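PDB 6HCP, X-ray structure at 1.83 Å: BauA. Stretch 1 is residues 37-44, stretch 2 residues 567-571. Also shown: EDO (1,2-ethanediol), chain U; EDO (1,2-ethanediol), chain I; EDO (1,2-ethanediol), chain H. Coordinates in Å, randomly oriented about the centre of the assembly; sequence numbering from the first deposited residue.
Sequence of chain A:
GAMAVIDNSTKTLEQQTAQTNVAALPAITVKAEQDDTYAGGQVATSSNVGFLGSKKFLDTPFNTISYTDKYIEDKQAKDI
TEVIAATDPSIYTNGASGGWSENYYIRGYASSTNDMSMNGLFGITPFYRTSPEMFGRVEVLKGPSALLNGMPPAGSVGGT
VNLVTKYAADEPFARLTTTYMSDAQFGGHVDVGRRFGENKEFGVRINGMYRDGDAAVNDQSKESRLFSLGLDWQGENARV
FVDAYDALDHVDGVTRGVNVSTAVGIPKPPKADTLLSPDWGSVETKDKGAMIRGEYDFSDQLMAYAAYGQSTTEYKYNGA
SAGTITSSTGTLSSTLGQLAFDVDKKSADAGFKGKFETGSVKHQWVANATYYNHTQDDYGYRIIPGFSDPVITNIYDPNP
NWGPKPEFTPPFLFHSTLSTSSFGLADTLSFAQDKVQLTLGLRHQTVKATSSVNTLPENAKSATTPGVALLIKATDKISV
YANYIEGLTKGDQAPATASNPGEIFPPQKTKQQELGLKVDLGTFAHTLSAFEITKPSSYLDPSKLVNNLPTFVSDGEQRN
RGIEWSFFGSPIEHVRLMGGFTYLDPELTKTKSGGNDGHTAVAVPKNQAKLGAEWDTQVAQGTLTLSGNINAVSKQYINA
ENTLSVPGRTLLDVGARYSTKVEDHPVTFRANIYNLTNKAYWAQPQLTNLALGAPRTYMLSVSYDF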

# COMPACT_ATOMS: atom_id res chain seq x y z
N THR A 37 -8.76 -13.86 -34.18
CA THR A 37 -8.77 -13.20 -32.87
C THR A 37 -10.04 -12.37 -32.73
O THR A 37 -10.46 -11.70 -33.66
CB THR A 37 -7.48 -12.37 -32.70
OG1 THR A 37 -6.38 -13.24 -32.42
CG2 THR A 37 -7.57 -11.36 -31.59
N TYR A 38 -10.68 -12.41 -31.56
CA TYR A 38 -11.89 -11.65 -31.31
C TYR A 38 -11.52 -10.20 -30.98
O TYR A 38 -10.37 -9.89 -30.68
CB TYR A 38 -12.68 -12.31 -30.18
CG TYR A 38 -14.13 -11.94 -30.11
CD1 TYR A 38 -15.03 -12.34 -31.07
CD2 TYR A 38 -14.62 -11.22 -29.03
CE1 TYR A 38 -16.37 -12.00 -30.99
CE2 TYR A 38 -15.95 -10.88 -28.93
CZ TYR A 38 -16.83 -11.25 -29.93
OH TYR A 38 -18.14 -10.97 -29.81
N ALA A 39 -12.51 -9.32 -31.08
CA ALA A 39 -12.36 -7.92 -30.67
C ALA A 39 -11.71 -7.88 -29.28
O ALA A 39 -12.11 -8.61 -28.38
CB ALA A 39 -13.72 -7.27 -30.66
N GLY A 40 -10.68 -7.04 -29.12
CA GLY A 40 -9.91 -6.95 -27.90
C GLY A 40 -8.55 -7.62 -28.00
O GLY A 40 -7.65 -7.30 -27.24
N GLY A 41 -8.45 -8.67 -28.83
CA GLY A 41 -7.19 -9.34 -29.07
C GLY A 41 -6.80 -10.35 -27.98
O GLY A 41 -5.73 -10.95 -28.07
N GLN A 42 -7.68 -10.59 -27.00
CA GLN A 42 -7.28 -11.41 -25.84
C GLN A 42 -7.89 -12.82 -25.88
O GLN A 42 -7.38 -13.72 -25.20
CB GLN A 42 -7.59 -10.63 -24.56
CG GLN A 42 -6.61 -9.46 -24.41
CD GLN A 42 -7.00 -8.53 -23.30
OE1 GLN A 42 -8.16 -8.50 -22.91
NE2 GLN A 42 -5.98 -7.90 -22.70
N VAL A 43 -8.91 -13.01 -26.70
CA VAL A 43 -9.61 -14.27 -26.85
C VAL A 43 -9.71 -14.59 -28.35
O VAL A 43 -9.85 -13.68 -29.18
CB VAL A 43 -10.99 -14.14 -26.20
CG1 VAL A 43 -11.97 -15.21 -26.66
CG2 VAL A 43 -10.86 -14.13 -24.68
N ALA A 44 -9.63 -15.87 -28.68
CA ALA A 44 -9.75 -16.34 -30.08
C ALA A 44 -11.18 -16.80 -30.36
O ALA A 44 -11.97 -17.05 -29.46
CB ALA A 44 -8.74 -17.42 -30.33
N PHE A 567 -18.76 -13.76 -20.27
CA PHE A 567 -18.72 -12.84 -21.41
C PHE A 567 -17.28 -12.45 -21.67
O PHE A 567 -16.41 -12.55 -20.79
CB PHE A 567 -19.61 -11.62 -21.15
CG PHE A 567 -19.51 -11.07 -19.75
CD1 PHE A 567 -18.43 -10.29 -19.38
CD2 PHE A 567 -20.42 -11.44 -18.78
CE1 PHE A 567 -18.29 -9.86 -18.07
CE2 PHE A 567 -20.29 -10.99 -17.47
CZ PHE A 567 -19.21 -10.22 -17.12
N PHE A 568 -17.01 -12.00 -22.91
CA PHE A 568 -15.70 -11.50 -23.25
C PHE A 568 -15.83 -10.53 -24.43
O PHE A 568 -16.82 -10.57 -25.17
CB PHE A 568 -14.75 -12.64 -23.61
CG PHE A 568 -15.24 -13.56 -24.70
CD1 PHE A 568 -15.11 -13.19 -26.04
CD2 PHE A 568 -15.81 -14.78 -24.41
CE1 PHE A 568 -15.51 -14.05 -27.05
CE2 PHE A 568 -16.21 -15.64 -25.42
CZ PHE A 568 -16.10 -15.26 -26.74
N GLY A 569 -14.79 -9.73 -24.62
CA GLY A 569 -14.69 -8.87 -25.79
C GLY A 569 -14.66 -7.41 -25.41
O GLY A 569 -14.12 -7.03 -24.37
N SER A 570 -15.20 -6.59 -26.31
CA SER A 570 -15.15 -5.14 -26.20
C SER A 570 -16.58 -4.61 -26.29
O SER A 570 -17.18 -4.64 -27.36
CB SER A 570 -14.27 -4.54 -27.27
OG SER A 570 -14.41 -3.13 -27.26
N PRO A 571 -17.23 -4.30 -25.16
CA PRO A 571 -18.63 -3.90 -25.18
C PRO A 571 -18.81 -2.48 -25.73
O PRO A 571 -19.90 -2.14 -26.16
CB PRO A 571 -19.04 -3.98 -23.71
CG PRO A 571 -17.75 -3.67 -22.97
CD PRO A 571 -16.65 -4.27 -23.81
C1 EDO U . -11.24 -9.14 -24.78
O1 EDO U . -11.98 -9.60 -23.62
C2 EDO U . -11.25 -10.28 -25.79
O2 EDO U . -10.24 -10.10 -26.75
C1 EDO I . -10.33 -7.67 -20.50
O1 EDO I . -10.20 -8.61 -21.63
C2 EDO I . -9.91 -8.27 -19.16
O2 EDO I . -8.50 -8.43 -19.02
C1 EDO H . -13.57 -20.10 -28.47
O1 EDO H . -14.74 -20.65 -29.09
C2 EDO H . -13.92 -18.84 -27.67
O2 EDO H . -12.74 -18.33 -27.01

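The two stretches meet through a small, apolar contact centred on the ring of Phe 568, with no direct hydrogen bond between them and a bound 1,2-ethanediol linking their backbones. Together they bury 263 Å² against each other, and Phe 568 has the largest share, 82 Å². Residues 567-569 end a strand that begins earlier in the chain; residues 37-44 lie beside it and include a type II beta turn from Tyr 38 to Gly 41, closed by the hydrogen bond from Gly 41 N to Tyr 38 O (2.9 Å). A second bond, Tyr 38 N to Val 43 O (2.8 Å), spans the turn. The side chains of these two bonded residues, Tyr 38 and Val 43, both lie against the ring of Phe 568.

The CA-to-CB bond of Phe 568, whose chi1 is near 56° (p), points toward the other stretch, and the ring is used in two ways. Its edge is directed at the face of Tyr 38, with centroids 5.1 Å apart, planes at 80° and a closest approach of 3.6 Å between Phe 568 CE1 and Tyr 38 CD2. In this arrangement the slightly positive rim of one ring meets the electron-rich face of the other. Its own face receives Val 43: Val 43 CG1 lies 3.9 Å from the centroid of the Phe 568 ring, 18° off the normal, a CH-pi contact, and 3.7 Å from Phe 568 CE1. A flat aromatic side chain suits this place because it offers both an edge and a face, while the branched Val 43, in the t rotamer, sets a methyl group over the ring. Tyr 38, also t, contributes its ring to the contact while its hydroxyl is hydrogen-bonded elsewhere in the structure.

Gly 569 lies at the edge of the Tyr 38 ring, its CA 3.9 Å from Tyr 38 CE2. A CB on Gly 569 would come within 2.8 Å of Tyr 38 CE2, and the backbone angles (118/-149) by themselves call for glycine. The nearest CA atoms across the stretches, 5.5 Å apart, are those of Ala 39 and Gly 569. Ala 39 O approaches Gly 569 CA to 3.7 Å, and the small side chains of Ala 39 and Ser 570 just meet, CB to CB, at 4.4 Å.

The diol of chain U, probably from the crystallisation liquor, supplies the polar link. Its O2 donates to Ala 39 O (2.9 Å) and accepts from Gln 42 N (2.6 Å) and, weakly, from Val 43 N (3.2 Å). At its other end, O1 accepts from Gly 569 N (3.0 Å) and makes a weak bond to Gly 569 O (3.4 Å). Gly 40, the third residue of the turn, leaves room for the molecule: a CB there would clash with the diol O2, and its backbone angles (104/-30) also call for glycine. Gly 41, the last residue of the turn, also has a positive phi, which favours glycine.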